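Local coordinates for protein glycoside hydrolase (Streptococcus pneumoniae serotype 4, PDB 6ORH) that probably acts as a family 29 alpha-L-fucosidase, cleaving alpha-L-fucose from host-derived glycans, at residues 203-215 and 232-244. The protein carries 2 engineered substitutions. Numbering follows the deposited sequence. Where two conformers were deposited one is given.
Sequences STEGTSIRWIGNQ and LGTEAELNYLQHG. Engineered in segment 203-215: Q215 (natural residue Glu). With GAL (beta-D-galactopyranose), chain C; NDG (2-acetamido-2-deoxy-alpha-D-glucopyranose), chain B; FUC (alpha-L-fucopyranose), chain D; FUC (alpha-L-fucopyranose), chain E.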
ATOM      1  N   SER A 203     -20.843  -3.752  13.294  1.00 10.29           N
ATOM      2  CA  SER A 203     -22.079  -3.488  12.549  1.00 11.74           C
ATOM      3  C   SER A 203     -21.782  -2.453  11.471  1.00 11.21           C
ATOM      4  O   SER A 203     -20.691  -1.899  11.406  1.00 12.31           O
ATOM      5  CB  SER A 203     -23.203  -3.002  13.435  1.00 11.96           C
ATOM      6  OG  SER A 203     -22.989  -1.625  13.776  1.00 12.45           O
ATOM      7  N   THR A 204     -22.800  -2.168  10.646  1.00 12.74           N
ATOM      8  CA  THR A 204     -22.748  -1.094   9.665  1.00 12.95           C
ATOM      9  C   THR A 204     -22.943   0.281  10.298  1.00 13.72           C
ATOM     10  O   THR A 204     -22.730   1.280   9.613  1.00 13.93           O
ATOM     11  CB  THR A 204     -23.802  -1.329   8.570  1.00 12.86           C
ATOM     12  OG1 THR A 204     -25.108  -1.491   9.140  1.00 13.66           O
ATOM     13  CG2 THR A 204     -23.435  -2.501   7.684  1.00 14.05           C
ATOM     14  N   GLU A 205     -23.324   0.329  11.588  1.00 13.06           N
ATOM     15  CA  GLU A 205     -23.702   1.575  12.250  1.00 13.36           C
ATOM     16  C   GLU A 205     -22.546   2.041  13.145  1.00 13.82           C
ATOM     17  O   GLU A 205     -21.445   1.484  13.102  1.00 14.39           O
ATOM     18  CB  GLU A 205     -24.969   1.342  13.084  1.00 14.19           C
ATOM     19  CG  GLU A 205     -26.040   0.569  12.299  1.00 16.67           C
ATOM     20  CD  GLU A 205     -26.498   1.328  11.056  1.00 17.93           C
ATOM     21  OE1 GLU A 205     -27.115   2.403  11.244  1.00 19.17           O
ATOM     22  OE2 GLU A 205     -26.224   0.886   9.889  1.00 16.89           O
ATOM     23  N   GLY A 206     -22.784   3.098  13.929  1.00 13.34           N
ATOM     24  CA  GLY A 206     -21.639   3.679  14.624  1.00 13.77           C
ATOM     25  C   GLY A 206     -21.284   2.988  15.935  1.00 13.29           C
ATOM     26  O   GLY A 206     -21.298   3.626  17.008  1.00 14.47           O
ATOM     27  N   THR A 207     -20.931   1.695  15.823  1.00 12.15           N
ATOM     28  CA  THR A 207     -20.562   0.885  16.980  1.00 11.66           C
ATOM     29  C   THR A 207     -19.047   0.911  17.172  1.00 11.69           C
ATOM     30  O   THR A 207     -18.327   1.643  16.499  1.00 12.28           O
ATOM     31  CB  THR A 207     -21.154  -0.523  16.833  1.00 12.11           C
ATOM     32  OG1 THR A 207     -20.764  -0.999  15.535  1.00 12.72           O
ATOM     33  CG2 THR A 207     -22.663  -0.516  16.937  1.00 12.80           C
ATOM     34  N   SER A 208     -18.548   0.094  18.113  1.00 11.80           N
ATOM     35  CA  SER A 208     -17.146   0.150  18.493  1.00 11.60           C
ATOM     36  C   SER A 208     -16.231  -0.486  17.456  1.00 10.81           C
ATOM     37  O   SER A 208     -15.024  -0.204  17.469  1.00 10.85           O
ATOM     38  CB  SER A 208     -16.950  -0.458  19.869  1.00 11.25           C
ATOM     39  OG  SER A 208     -17.689  -1.686  19.974  1.00 11.83           O
ATOM     40  N   ILE A 209     -16.772  -1.372  16.598  1.00 11.12           N
ATOM     41  CA  ILE A 209     -16.017  -1.995  15.513  1.00 11.57           C
ATOM     42  C   ILE A 209     -16.702  -1.698  14.176  1.00 11.25           C
ATOM     43  O   ILE A 209     -17.911  -1.826  14.087  1.00 11.51           O
ATOM     44  CB  ILE A 209     -15.875  -3.511  15.731  1.00 12.23           C
ATOM     45  CG1 ILE A 209     -15.317  -3.824  17.132  1.00 14.72           C
ATOM     46  CG2 ILE A 209     -14.991  -4.125  14.623  1.00 12.38           C
ATOM     47  CD1 ILE A 209     -15.085  -5.301  17.401  1.00 18.83           C
ATOM     48  N   ARG A 210     -15.920  -1.332  13.144  1.00 10.48           N
ATOM     49  CA  ARG A 210     -16.429  -1.202  11.784  1.00 11.41           C
ATOM     50  C   ARG A 210     -15.709  -2.210  10.886  1.00 11.47           C
ATOM     51  O   ARG A 210     -14.647  -2.741  11.231  1.00 11.69           O
ATOM     52  CB  ARG A 210     -16.161   0.220  11.242  1.00 10.89           C
ATOM     53  CG  ARG A 210     -14.683   0.523  10.957  1.00 10.14           C
ATOM     54  CD  ARG A 210     -14.585   1.918  10.340  1.00 10.35           C
ATOM     55  NE  ARG A 210     -13.199   2.177   9.916  1.00 10.14           N
ATOM     56  CZ  ARG A 210     -12.243   2.589  10.736  1.00 10.35           C
ATOM     57  NH1 ARG A 210     -12.515   2.800  12.022  1.00 10.49           N
ATOM     58  NH2 ARG A 210     -11.007   2.763  10.247  1.00 10.71           N
ATOM     59  N   TRP A 211     -16.290  -2.437   9.707  1.00 11.81           N
ATOM     60  CA  TRP A 211     -15.595  -3.189   8.688  1.00 12.94           C
ATOM     61  C   TRP A 211     -14.463  -2.352   8.094  1.00 13.61           C
ATOM     62  O   TRP A 211     -14.633  -1.147   7.948  1.00 13.49           O
ATOM     63  CB  TRP A 211     -16.641  -3.548   7.636  1.00 13.46           C
ATOM     64  CG  TRP A 211     -16.069  -4.499   6.635  1.00 13.19           C
ATOM     65  CD1 TRP A 211     -15.177  -5.512   6.841  1.00 14.84           C
ATOM     66  CD2 TRP A 211     -16.366  -4.490   5.234  1.00 15.47           C
ATOM     67  NE1 TRP A 211     -14.893  -6.142   5.658  1.00 16.03           N
ATOM     68  CE2 TRP A 211     -15.610  -5.539   4.657  1.00 14.24           C
ATOM     69  CE3 TRP A 211     -17.200  -3.717   4.425  1.00 15.02           C
ATOM     70  CZ2 TRP A 211     -15.682  -5.843   3.293  1.00 17.26           C
ATOM     71  CZ3 TRP A 211     -17.274  -4.021   3.072  1.00 18.33           C
ATOM     72  CH2 TRP A 211     -16.510  -5.051   2.523  1.00 17.59           C
ATOM     73  N   ILE A 212     -13.319  -2.987   7.769  1.00 13.44           N
ATOM     74  CA  ILE A 212     -12.201  -2.283   7.140  1.00 13.65           C
ATOM     75  C   ILE A 212     -12.482  -1.989   5.660  1.00 14.24           C
ATOM     76  O   ILE A 212     -11.747  -1.210   5.040  1.00 13.89           O
ATOM     77  CB  ILE A 212     -10.875  -3.047   7.315  1.00 12.52           C
ATOM     78  CG1 ILE A 212      -9.642  -2.175   7.035  1.00 13.40           C
ATOM     79  CG2 ILE A 212     -10.850  -4.299   6.436  1.00 14.59           C
ATOM     80  CD1 ILE A 212      -9.426  -1.052   8.070  1.00 15.47           C
ATOM     81  N   GLY A 213     -13.522  -2.599   5.078  1.00 13.64           N
ATOM     82  CA  GLY A 213     -13.973  -2.275   3.726  1.00 13.20           C
ATOM     83  C   GLY A 213     -13.490  -3.267   2.667  1.00 14.61           C
ATOM     84  O   GLY A 213     -13.778  -3.100   1.469  1.00 15.29           O
ATOM     85  N   ASN A 214     -12.796  -4.322   3.113  1.00 13.01           N
ATOM     86  CA  ASN A 214     -12.421  -5.398   2.202  1.00 13.01           C
ATOM     87  C   ASN A 214     -12.305  -6.696   3.001  1.00 14.35           C
ATOM     88  O   ASN A 214     -12.276  -6.662   4.219  1.00 14.32           O
ATOM     89  CB  ASN A 214     -11.119  -5.108   1.442  1.00 12.78           C
ATOM     90  CG  ASN A 214      -9.921  -5.032   2.359  1.00 14.10           C
ATOM     91  OD1 ASN A 214      -9.386  -6.055   2.791  1.00 13.67           O
ATOM     92  ND2 ASN A 214      -9.482  -3.816   2.680  1.00 14.91           N
ATOM     93  N   GLN A 215     -12.181  -7.824   2.287  0.50 13.53           N
ATOM     94  CA  GLN A 215     -12.002  -9.111   2.949  0.50 13.48           C
ATOM     95  C   GLN A 215     -10.633  -9.684   2.583  0.50 14.39           C
ATOM     96  O   GLN A 215     -10.467 -10.914   2.529  0.50 15.29           O
ATOM     97  CB  GLN A 215     -13.163 -10.041   2.595  0.50 12.35           C
ATOM     98  CG  GLN A 215     -14.522  -9.455   2.977  0.50 11.60           C
ATOM     99  CD  GLN A 215     -15.706 -10.324   2.631  0.50 11.54           C
ATOM    100  OE1 GLN A 215     -15.609 -11.224   1.799  0.50 12.44           O
ATOM    101  NE2 GLN A 215     -16.815 -10.090   3.309  0.50  8.41           N
ATOM    102  N   LEU A 232     -21.356   6.302   8.016  1.00 13.83           N
ATOM    103  CA  LEU A 232     -21.315   4.845   7.914  1.00 14.64           C
ATOM    104  C   LEU A 232     -22.595   4.361   7.230  1.00 17.03           C
ATOM    105  O   LEU A 232     -22.982   4.929   6.205  1.00 17.00           O
ATOM    106  CB  LEU A 232     -21.118   4.267   9.313  1.00 13.51           C
ATOM    107  CG  LEU A 232     -19.796   4.662   9.987  1.00 12.90           C
ATOM    108  CD1 LEU A 232     -19.706   4.025  11.384  1.00 15.26           C
ATOM    109  CD2 LEU A 232     -18.581   4.264   9.138  1.00 14.01           C
ATOM    110  N   GLY A 233     -23.214   3.298   7.759  1.00 16.08           N
ATOM    111  CA  GLY A 233     -24.345   2.640   7.097  1.00 17.37           C
ATOM    112  C   GLY A 233     -23.889   1.673   5.995  1.00 19.19           C
ATOM    113  O   GLY A 233     -22.701   1.530   5.713  1.00 18.06           O
ATOM    114  N   THR A 234     -24.841   1.003   5.319  1.00 21.65           N
ATOM    115  CA  THR A 234     -24.477   0.050   4.274  1.00 22.75           C
ATOM    116  C   THR A 234     -23.786   0.691   3.060  1.00 22.36           C
ATOM    117  O   THR A 234     -23.051   0.005   2.352  1.00 23.32           O
ATOM    118  CB  THR A 234     -25.673  -0.830   3.860  1.00 25.41           C
ATOM    119  OG1 THR A 234     -26.721   0.069   3.491  1.00 27.72           O
ATOM    120  CG2 THR A 234     -26.202  -1.658   5.005  1.00 26.10           C
ATOM    121  N   GLU A 235     -24.019   1.994   2.837  0.50 21.64           N
ATOM    122  CA  GLU A 235     -23.419   2.699   1.715  0.50 21.55           C
ATOM    123  C   GLU A 235     -22.239   3.558   2.164  0.50 19.83           C
ATOM    124  O   GLU A 235     -21.921   4.547   1.503  0.50 18.57           O
ATOM    125  CB  GLU A 235     -24.437   3.629   1.048  0.50 23.07           C
ATOM    126  CG  GLU A 235     -25.714   2.920   0.656  0.50 23.16           C
ATOM    127  CD  GLU A 235     -25.398   1.650  -0.097  0.50 23.16           C
ATOM    128  OE1 GLU A 235     -25.882   0.593   0.326  0.50 23.10           O
ATOM    129  OE2 GLU A 235     -24.628   1.730  -1.077  0.50 24.78           O
ATOM    130  N   ALA A 236     -21.586   3.179   3.272  1.00 19.14           N
ATOM    131  CA  ALA A 236     -20.312   3.806   3.624  1.00 16.76           C
ATOM    132  C   ALA A 236     -19.318   3.581   2.487  1.00 16.75           C
ATOM    133  O   ALA A 236     -19.279   2.498   1.890  1.00 19.71           O
ATOM    134  CB  ALA A 236     -19.782   3.191   4.903  1.00 16.12           C
ATOM    135  N   GLU A 237     -18.499   4.602   2.177  0.50 14.79           N
ATOM    136  CA  GLU A 237     -17.447   4.464   1.177  0.50 13.45           C
ATOM    137  C   GLU A 237     -16.418   3.447   1.658  0.50 12.68           C
ATOM    138  O   GLU A 237     -15.985   3.491   2.812  0.50 11.63           O
ATOM    139  CB  GLU A 237     -16.682   5.774   0.941  0.50 13.24           C
ATOM    140  CG  GLU A 237     -17.193   6.647  -0.209  0.50 13.60           C
ATOM    141  CD  GLU A 237     -17.101   6.031  -1.602  0.50 12.62           C
ATOM    142  OE1 GLU A 237     -18.128   5.450  -2.003  0.50 14.08           O
ATOM    143  OE2 GLU A 237     -16.036   6.165  -2.301  0.50  9.88           O
ATOM    144  N   LEU A 238     -15.974   2.580   0.744  1.00 12.80           N
ATOM    145  CA  LEU A 238     -14.950   1.600   1.096  1.00 12.75           C
ATOM    146  C   LEU A 238     -13.676   2.303   1.580  1.00 12.60           C
ATOM    147  O   LEU A 238     -13.064   1.848   2.556  1.00 12.94           O
ATOM    148  CB  LEU A 238     -14.639   0.665  -0.078  1.00 13.17           C
ATOM    149  CG  LEU A 238     -15.806  -0.193  -0.567  1.00 13.75           C
ATOM    150  CD1 LEU A 238     -15.365  -1.010  -1.779  1.00 13.20           C
ATOM    151  CD2 LEU A 238     -16.338  -1.089   0.549  1.00 13.73           C
ATOM    152  N   ASN A 239     -13.271   3.407   0.926  1.00 12.15           N
ATOM    153  CA  ASN A 239     -12.045   4.054   1.383  1.00 12.50           C
ATOM    154  C   ASN A 239     -12.239   4.743   2.746  1.00 11.88           C
ATOM    155  O   ASN A 239     -11.263   4.965   3.472  1.00 12.28           O
ATOM    156  CB  ASN A 239     -11.540   5.038   0.326  1.00 13.47           C
ATOM    157  CG  ASN A 239     -11.005   4.362  -0.923  1.00 15.37           C
ATOM    158  OD1 ASN A 239     -10.759   3.160  -0.925  1.00 18.41           O
ATOM    159  ND2 ASN A 239     -10.747   5.143  -1.960  1.00 15.05           N
ATOM    160  N   TYR A 240     -13.472   5.133   3.079  1.00 10.60           N
ATOM    161  CA  TYR A 240     -13.750   5.728   4.384  1.00 11.33           C
ATOM    162  C   TYR A 240     -13.549   4.666   5.469  1.00 10.67           C
ATOM    163  O   TYR A 240     -12.933   4.889   6.505  1.00 10.87           O
ATOM    164  CB  TYR A 240     -15.155   6.344   4.386  1.00 12.06           C
ATOM    165  CG  TYR A 240     -15.440   7.144   5.635  1.00 12.01           C
ATOM    166  CD1 TYR A 240     -14.875   8.409   5.801  1.00 11.33           C
ATOM    167  CD2 TYR A 240     -16.241   6.632   6.657  1.00 11.56           C
ATOM    168  CE1 TYR A 240     -15.177   9.163   6.924  1.00 12.06           C
ATOM    169  CE2 TYR A 240     -16.539   7.380   7.797  1.00 11.63           C
ATOM    170  CZ  TYR A 240     -15.992   8.652   7.918  1.00 11.65           C
ATOM    171  OH  TYR A 240     -16.249   9.369   9.059  1.00 12.59           O
ATOM    172  N   LEU A 241     -14.056   3.453   5.194  1.00 10.75           N
ATOM    173  CA  LEU A 241     -13.867   2.352   6.125  1.00 10.54           C
ATOM    174  C   LEU A 241     -12.388   1.995   6.257  1.00 10.28           C
ATOM    175  O   LEU A 241     -11.905   1.752   7.353  1.00 10.60           O
ATOM    176  CB  LEU A 241     -14.639   1.126   5.603  1.00 11.16           C
ATOM    177  CG  LEU A 241     -16.158   1.304   5.604  1.00 12.37           C
ATOM    178  CD1 LEU A 241     -16.793   0.053   4.996  1.00 12.36           C
ATOM    179  CD2 LEU A 241     -16.678   1.571   7.016  1.00 11.59           C
ATOM    180  N   GLN A 242     -11.664   2.005   5.145  1.00 10.38           N
ATOM    181  CA  GLN A 242     -10.313   1.446   5.070  1.00 11.56           C
ATOM    182  C   GLN A 242      -9.280   2.373   5.706  1.00 11.30           C
ATOM    183  O   GLN A 242      -8.235   1.903   6.169  1.00 10.93           O
ATOM    184  CB  GLN A 242     -10.033   1.184   3.589  1.00 13.49           C
ATOM    185  CG  GLN A 242      -8.610   0.780   3.236  1.00 14.90           C
ATOM    186  CD  GLN A 242      -8.541   0.463   1.750  1.00 15.85           C
ATOM    187  OE1 GLN A 242      -9.011  -0.591   1.310  1.00 17.04           O
ATOM    188  NE2 GLN A 242      -7.980   1.373   0.957  1.00 16.30           N
ATOM    189  N   HIS A 243      -9.566   3.688   5.707  1.00 10.93           N
ATOM    190  CA  HIS A 243      -8.600   4.665   6.206  1.00 11.22           C
ATOM    191  C   HIS A 243      -9.107   5.373   7.457  1.00 11.16           C
ATOM    192  O   HIS A 243      -8.339   6.100   8.097  1.00 11.08           O
ATOM    193  CB  HIS A 243      -8.293   5.739   5.148  1.00 11.26           C
ATOM    194  CG  HIS A 243      -7.640   5.181   3.939  1.00 11.60           C
ATOM    195  ND1 HIS A 243      -6.276   4.903   3.896  1.00 11.05           N
ATOM    196  CD2 HIS A 243      -8.130   4.858   2.707  1.00 12.03           C
ATOM    197  CE1 HIS A 243      -5.939   4.408   2.717  1.00 12.05           C
ATOM    198  NE2 HIS A 243      -7.073   4.346   1.970  1.00 12.58           N
ATOM    199  N   GLY A 244     -10.403   5.208   7.766  1.00 10.83           N
ATOM    200  CA  GLY A 244     -11.052   6.031   8.777  1.00 10.67           C
ATOM    201  C   GLY A 244     -11.053   7.518   8.407  1.00 11.41           C
ATOM    202  O   GLY A 244     -10.846   7.891   7.261  1.00 11.82           O
TER
HETATM  203  C1  GAL C   2     -19.708  -7.352   3.573  1.00 13.88           C
HETATM  204  C2  GAL C   2     -20.784  -6.377   4.097  1.00 15.31           C
HETATM  205  C3  GAL C   2     -20.277  -5.603   5.323  1.00 14.61           C
HETATM  206  C4  GAL C   2     -19.564  -6.512   6.330  1.00 14.87           C
HETATM  207  C5  GAL C   2     -18.509  -7.325   5.567  1.00 13.95           C
HETATM  208  C6  GAL C   2     -17.708  -8.260   6.441  1.00 14.18           C
HETATM  209  O2  GAL C   2     -21.102  -5.429   3.065  1.00 16.33           O
HETATM  210  O3  GAL C   2     -21.377  -4.879   5.944  1.00 15.60           O
HETATM  211  O4  GAL C   2     -20.497  -7.420   6.981  1.00 15.22           O
HETATM  212  O5  GAL C   2     -19.219  -8.174   4.632  1.00 13.75           O
HETATM  213  O6  GAL C   2     -16.602  -8.798   5.667  1.00 15.70           O
HETATM  214  C1  NDG B   1     -19.960 -10.456  -0.706  1.00 14.27           C
HETATM  215  C2  NDG B   1     -19.482 -11.165   0.568  1.00 15.19           C
HETATM  216  C3  NDG B   1     -19.986 -10.429   1.813  1.00 13.78           C
HETATM  217  C4  NDG B   1     -19.596  -8.920   1.765  1.00 13.57           C
HETATM  218  C5  NDG B   1     -19.970  -8.339   0.380  1.00 15.12           C
HETATM  219  C6  NDG B   1     -19.174  -7.016   0.280  1.00 17.11           C
HETATM  220  C7  NDG B   1     -19.108 -13.588   0.285  1.00 17.06           C
HETATM  221  C8  NDG B   1     -19.721 -14.966   0.163  1.00 16.76           C
HETATM  222  O5  NDG B   1     -19.414  -9.104  -0.694  1.00 15.74           O
HETATM  223  O3  NDG B   1     -19.400 -11.076   2.968  1.00 14.31           O
HETATM  224  O4  NDG B   1     -20.442  -8.264   2.716  1.00 13.60           O
HETATM  225  O6  NDG B   1     -19.609  -6.309  -0.860  1.00 19.61           O
HETATM  226  O7  NDG B   1     -17.914 -13.406   0.119  1.00 22.85           O
HETATM  227  N2  NDG B   1     -19.942 -12.561   0.527  1.00 15.54           N
HETATM  228  O1  NDG B   1     -21.365 -10.372  -0.729  1.00 15.29           O
HETATM  229  C1  FUC D   4     -20.186 -11.275   4.098  1.00 13.43           C
HETATM  230  C2  FUC D   4     -21.028 -12.540   4.132  1.00 13.78           C
HETATM  231  C3  FUC D   4     -20.081 -13.727   4.000  1.00 13.44           C
HETATM  232  C4  FUC D   4     -19.154 -13.790   5.219  1.00 13.31           C
HETATM  233  C5  FUC D   4     -18.386 -12.448   5.298  1.00 12.79           C
HETATM  234  C6  FUC D   4     -17.571 -12.328   6.573  1.00 12.17           C
HETATM  235  O2  FUC D   4     -21.921 -12.486   3.005  1.00 13.99           O
HETATM  236  O3  FUC D   4     -20.857 -14.934   3.898  1.00 13.86           O
HETATM  237  O4  FUC D   4     -19.957 -14.044   6.406  1.00 13.59           O
HETATM  238  O5  FUC D   4     -19.296 -11.278   5.227  1.00 13.18           O
HETATM  239  C1  FUC E   3     -22.492  -5.102   2.986  1.00 17.84           C
HETATM  240  C2  FUC E   3     -22.567  -3.667   2.430  1.00 22.40           C
HETATM  241  C3  FUC E   3     -22.145  -3.691   0.943  1.00 25.40           C
HETATM  242  C4  FUC E   3     -23.015  -4.632   0.138  1.00 23.91           C
HETATM  243  C5  FUC E   3     -22.878  -6.015   0.757  1.00 21.81           C
HETATM  244  C6  FUC E   3     -23.739  -7.079   0.088  1.00 21.44           C
HETATM  245  O2  FUC E   3     -21.714  -2.856   3.198  1.00 21.56           O
HETATM  246  O3  FUC E   3     -22.197  -2.391   0.329  1.00 33.53           O
HETATM  247  O4  FUC E   3     -24.397  -4.229   0.178  1.00 24.79           O
HETATM  248  O5  FUC E   3     -23.267  -5.901   2.121  1.00 19.00           O
HETATM  249  O   HOH W   1     -11.732  -1.930  -0.318  1.00 26.64           O
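Strand 209-211 runs past helix 238-243 at 8.5 Å between axes, their directions 135° apart, and the CA atoms of I212 and Q242 come within 4.7 Å. Some way off, the two loops are joined by a backbone bond from G233 N to T204 O (2.8 Å), beside which L232 lays CD1 against G206. The side chain of R210 runs out straight alongside L241, pointing the other way, and holds that residue's carbonyl side-on: NE (2.9 Å) and NH2 (3.2 Å) both donate to L241 O, which lies in the guanidinium plane. Hydrogen bonds from R210 NH1 to S252 OG and NH2 to W224 O further fix the rotation of the group. The leucines of helix 238-243 pack obliquely against W211, L241 CD1 at 3.8 Å from CE3 and L238 CD2 at CZ3. The backbone N atoms of G213 and N214 lie against one indole face, toward its rim; over the centre of the opposite face sits galactose C5, a sugar-aromatic stack. The engineered Q215 binds GAL O6 and NDG O3 through NE2, and T234 O accepts from O3 of the chain E fucose, the one linked to galactose O2. T204, W211, Q215 and T234 thus line the glycan pocket of the TIM barrel, with W211 as its aromatic sugar platform.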